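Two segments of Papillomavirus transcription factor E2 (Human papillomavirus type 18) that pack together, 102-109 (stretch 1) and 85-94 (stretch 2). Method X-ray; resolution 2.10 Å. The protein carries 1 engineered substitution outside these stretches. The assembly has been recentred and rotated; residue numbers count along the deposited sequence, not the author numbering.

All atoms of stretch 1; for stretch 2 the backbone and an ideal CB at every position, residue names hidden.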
# COMPACT_ATOMS: atom_id res chain seq x y z
N THR A 102 23.20 0.68 -13.07
CA THR A 102 22.30 1.75 -13.49
C THR A 102 22.31 2.87 -12.45
O THR A 102 21.80 2.70 -11.34
CB THR A 102 20.87 1.22 -13.63
OG1 THR A 102 20.90 0.02 -14.42
CG2 THR A 102 19.97 2.25 -14.31
N PHE A 103 22.89 4.01 -12.80
CA PHE A 103 22.96 5.14 -11.88
C PHE A 103 21.68 5.96 -11.84
O PHE A 103 21.03 6.16 -12.85
CB PHE A 103 24.11 6.07 -12.26
CG PHE A 103 25.46 5.47 -12.04
CD1 PHE A 103 25.98 4.54 -12.93
CD2 PHE A 103 26.20 5.81 -10.90
CE1 PHE A 103 27.20 3.94 -12.70
CE2 PHE A 103 27.42 5.21 -10.66
CZ PHE A 103 27.93 4.27 -11.56
N TYR A 104 21.30 6.42 -10.65
CA TYR A 104 20.13 7.29 -10.53
C TYR A 104 20.56 8.61 -9.88
O TYR A 104 19.74 9.46 -9.55
CB TYR A 104 18.99 6.61 -9.75
CG TYR A 104 19.28 6.15 -8.34
CD1 TYR A 104 19.12 7.01 -7.26
CD2 TYR A 104 19.62 4.82 -8.08
CE1 TYR A 104 19.28 6.56 -5.95
CE2 TYR A 104 19.79 4.35 -6.78
CZ TYR A 104 19.61 5.23 -5.71
OH TYR A 104 19.75 4.76 -4.43
N ILE A 105 21.87 8.75 -9.72
CA ILE A 105 22.52 9.95 -9.19
C ILE A 105 23.99 9.87 -9.59
O ILE A 105 24.68 8.91 -9.27
CB ILE A 105 22.45 10.08 -7.66
CG1 ILE A 105 21.03 10.48 -7.24
CG2 ILE A 105 23.42 11.15 -7.20
CD1 ILE A 105 20.92 10.94 -5.81
N GLU A 106 24.44 10.88 -10.33
CA GLU A 106 25.83 10.95 -10.78
C GLU A 106 26.47 12.08 -9.99
O GLU A 106 26.04 13.24 -10.08
CB GLU A 106 25.87 11.26 -12.28
CG GLU A 106 25.25 10.17 -13.15
CD GLU A 106 26.24 9.07 -13.51
OE1 GLU A 106 27.30 8.98 -12.85
OE2 GLU A 106 25.97 8.30 -14.45
N PHE A 107 27.47 11.74 -9.19
CA PHE A 107 28.14 12.73 -8.36
C PHE A 107 28.98 13.73 -9.15
O PHE A 107 29.28 14.81 -8.64
CB PHE A 107 29.00 12.02 -7.31
CG PHE A 107 28.20 11.31 -6.24
CD1 PHE A 107 28.71 10.20 -5.58
CD2 PHE A 107 26.93 11.78 -5.88
CE1 PHE A 107 27.98 9.55 -4.57
CE2 PHE A 107 26.19 11.14 -4.87
CZ PHE A 107 26.73 10.02 -4.21
N LYS A 108 29.34 13.40 -10.39
CA LYS A 108 30.11 14.34 -11.19
C LYS A 108 29.22 15.49 -11.62
O LYS A 108 29.61 16.65 -11.56
CB LYS A 108 30.70 13.68 -12.43
CG LYS A 108 31.45 14.67 -13.31
CD LYS A 108 32.16 14.01 -14.48
CE LYS A 108 32.99 15.02 -15.26
NZ LYS A 108 33.66 14.44 -16.46
N SER A 109 28.01 15.16 -12.03
CA SER A 109 27.07 16.18 -12.46
C SER A 109 26.65 16.98 -11.24
O SER A 109 26.36 18.17 -11.32
CB SER A 109 25.84 15.54 -13.11
OG SER A 109 24.82 15.33 -12.16
N UNK A 85 20.21 -4.38 -4.36
CA UNK A 85 20.71 -3.34 -3.48
C UNK A 85 21.16 -2.10 -4.23
O UNK A 85 21.38 -2.12 -5.44
CB UNK A 85 21.87 -3.88 -2.64
N UNK A 86 21.27 -1.00 -3.49
CA UNK A 86 21.76 0.22 -4.09
C UNK A 86 23.25 0.20 -3.84
O UNK A 86 23.70 -0.16 -2.75
CB UNK A 86 21.09 1.47 -3.52
N UNK A 87 24.03 0.56 -4.85
CA UNK A 87 25.47 0.60 -4.69
C UNK A 87 25.94 2.04 -4.63
O UNK A 87 25.52 2.88 -5.43
CB UNK A 87 26.17 -0.15 -5.83
N UNK A 88 26.82 2.30 -3.67
CA UNK A 88 27.38 3.61 -3.45
C UNK A 88 28.85 3.65 -3.84
O UNK A 88 29.70 3.10 -3.14
CB UNK A 88 27.20 4.02 -1.99
N UNK A 89 29.16 4.30 -4.96
CA UNK A 89 30.55 4.42 -5.40
C UNK A 89 30.90 5.90 -5.46
O UNK A 89 30.06 6.75 -5.22
CB UNK A 89 30.77 3.75 -6.76
N UNK A 90 32.16 6.20 -5.78
CA UNK A 90 32.60 7.59 -5.88
C UNK A 90 31.92 8.23 -7.08
O UNK A 90 31.73 9.45 -7.12
CB UNK A 90 34.12 7.68 -6.00
N UNK A 91 31.52 7.42 -8.05
CA UNK A 91 30.84 7.93 -9.24
C UNK A 91 29.37 8.31 -8.99
O UNK A 91 28.83 9.20 -9.65
CB UNK A 91 30.91 6.88 -10.35
N UNK A 92 28.72 7.64 -8.04
CA UNK A 92 27.33 7.94 -7.75
C UNK A 92 26.59 6.75 -7.18
O UNK A 92 27.21 5.80 -6.69
CB UNK A 92 26.62 8.43 -9.02
N UNK A 93 25.26 6.80 -7.23
CA UNK A 93 24.44 5.71 -6.70
C UNK A 93 23.85 4.92 -7.86
O UNK A 93 23.34 5.50 -8.82
CB UNK A 93 23.33 6.25 -5.79
N UNK A 94 23.91 3.60 -7.77
CA UNK A 94 23.37 2.78 -8.83
C UNK A 94 22.84 1.46 -8.28
O UNK A 94 23.05 1.12 -7.12
CB UNK A 94 24.44 2.53 -9.90

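Position 85 lies beyond the reach of stretch 1, which sets no rule there; it is Ala85. At position 86 CA-to-CB points toward stretch 1, and the ideal CB sits 3.7 Å from Tyr104 OH. A small polar group would suit this phenol, although a compact apolar side chain could also fit. The residue is Thr86, whose OG1 hydrogen-bonds to Tyr104 OH at 3.0 Å, near the plane of the ring.

Positions 87 and 88 both point sideways, with nothing of stretch 1 within 5.5 Å of either ideal CB, so many side chains are compatible. They are Cys87 and Val88. Position 89 also points sideways, and its ideal CB is 5.3 Å from Phe103 CE2; a small residue, polar or not, would do. Ser89 brings OG to 4.0 Å from Phe103 CE2, at the ring edge, but its bonds serve its own turn: Ser89 OG donates to the backbone O of position 92 at 3.3 Å and accepts a weak bond from the backbone N of position 91 at 3.1 Å. Position 90 points away from stretch 1 and leaves the choice open. It is His90.

Position 91 is more demanding. CA-to-CB points sideways, yet the ideal CB lies 3.9 Å from Phe103 CE2 and 4.9 Å from Glu106 OE1. A ring face beside a carboxylate favours a long cation; lysine could supply the charge, whereas a flat guanidinium can use both features. Arg91 does so from an extended side chain. NE donates to Glu106 OE1 at 3.1 Å and NH2 to Glu106 OE2 at 3.0 Å, a two-pronged salt bridge near the guanidinium plane, while its flat face stacks on Phe103 with planes only 9° apart. The backbone contributes too: Arg91 O accepts from Phe107 N at 2.9 Å.

At position 92 the backbone decides. Phi/psi of 153/-162 would jam a CB against the preceding carbonyl, and the ideal CB falls 2.0 Å from Ile105 O, a clash. Glycine is called for, and Gly92 lets the two strands close up: its CA lies over the face of Phe107 and approaches Ile105 O to 3.2 Å.

Position 93 directs its CB to the sheet face shared with Ile105, 3.9 Å from Tyr104 CZ and 4.4 Å from Ile105 CB. Leucine, isoleucine or methionine would suit this apolar setting. Leu93 lays CB over the Tyr104 ring, brings CD1 to 4.2 Å from Ile105 CD1 and CD2 to 4.0 Å from Phe107 CZ. Its backbone is paired as well, N donating to Ile105 O at 3.0 Å and O accepting from Tyr104 N at 2.9 Å.

Position 94 lies opposite Phe103 in a close antiparallel pair, its ideal CB a tight 3.0 Å from Thr102 O. An aromatic or other sizeable apolar group could cover the ring. Tyr94 places CB over one face of Phe103, opposite the face taken by Arg91, and brings CD2 to 3.6 Å from Phe103 CE2; its OH bonds elsewhere in the structure.

Stretch 2, residues 85-94: ATCVSHRGLY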
# COMPACT_ATOMS: atom_id res chain seq x y z
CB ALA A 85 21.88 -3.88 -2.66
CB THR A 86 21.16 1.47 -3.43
OG1 THR A 86 19.88 1.75 -4.01
CG2 THR A 86 22.08 2.67 -3.63
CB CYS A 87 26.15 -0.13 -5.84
SG CYS A 87 25.87 -1.90 -5.80
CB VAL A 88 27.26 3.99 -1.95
CG1 VAL A 88 27.79 5.39 -1.72
CG2 VAL A 88 25.81 3.88 -1.49
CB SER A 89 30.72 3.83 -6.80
OG SER A 89 30.07 4.64 -7.76
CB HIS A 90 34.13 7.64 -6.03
CG HIS A 90 34.68 9.03 -6.07
ND1 HIS A 90 34.89 9.72 -7.25
CD2 HIS A 90 35.05 9.87 -5.07
CE1 HIS A 90 35.35 10.92 -6.97
NE2 HIS A 90 35.46 11.04 -5.66
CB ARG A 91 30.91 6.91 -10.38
CG ARG A 91 30.02 7.29 -11.56
CD ARG A 91 30.14 6.34 -12.74
NE ARG A 91 29.06 6.59 -13.69
CZ ARG A 91 28.86 5.89 -14.81
NH1 ARG A 91 29.68 4.90 -15.13
NH2 ARG A 91 27.83 6.19 -15.60
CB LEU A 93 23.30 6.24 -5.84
CG LEU A 93 23.67 7.19 -4.69
CD1 LEU A 93 22.41 7.52 -3.91
CD2 LEU A 93 24.72 6.55 -3.79
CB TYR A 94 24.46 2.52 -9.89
CG TYR A 94 25.61 1.63 -9.43
CD1 TYR A 94 25.58 0.25 -9.63
CD2 TYR A 94 26.74 2.18 -8.81
CE1 TYR A 94 26.64 -0.57 -9.22
CE2 TYR A 94 27.80 1.37 -8.40
CZ TYR A 94 27.75 -0.01 -8.61
OH TYR A 94 28.79 -0.81 -8.21
O HOH W 1 29.96 10.81 -11.40
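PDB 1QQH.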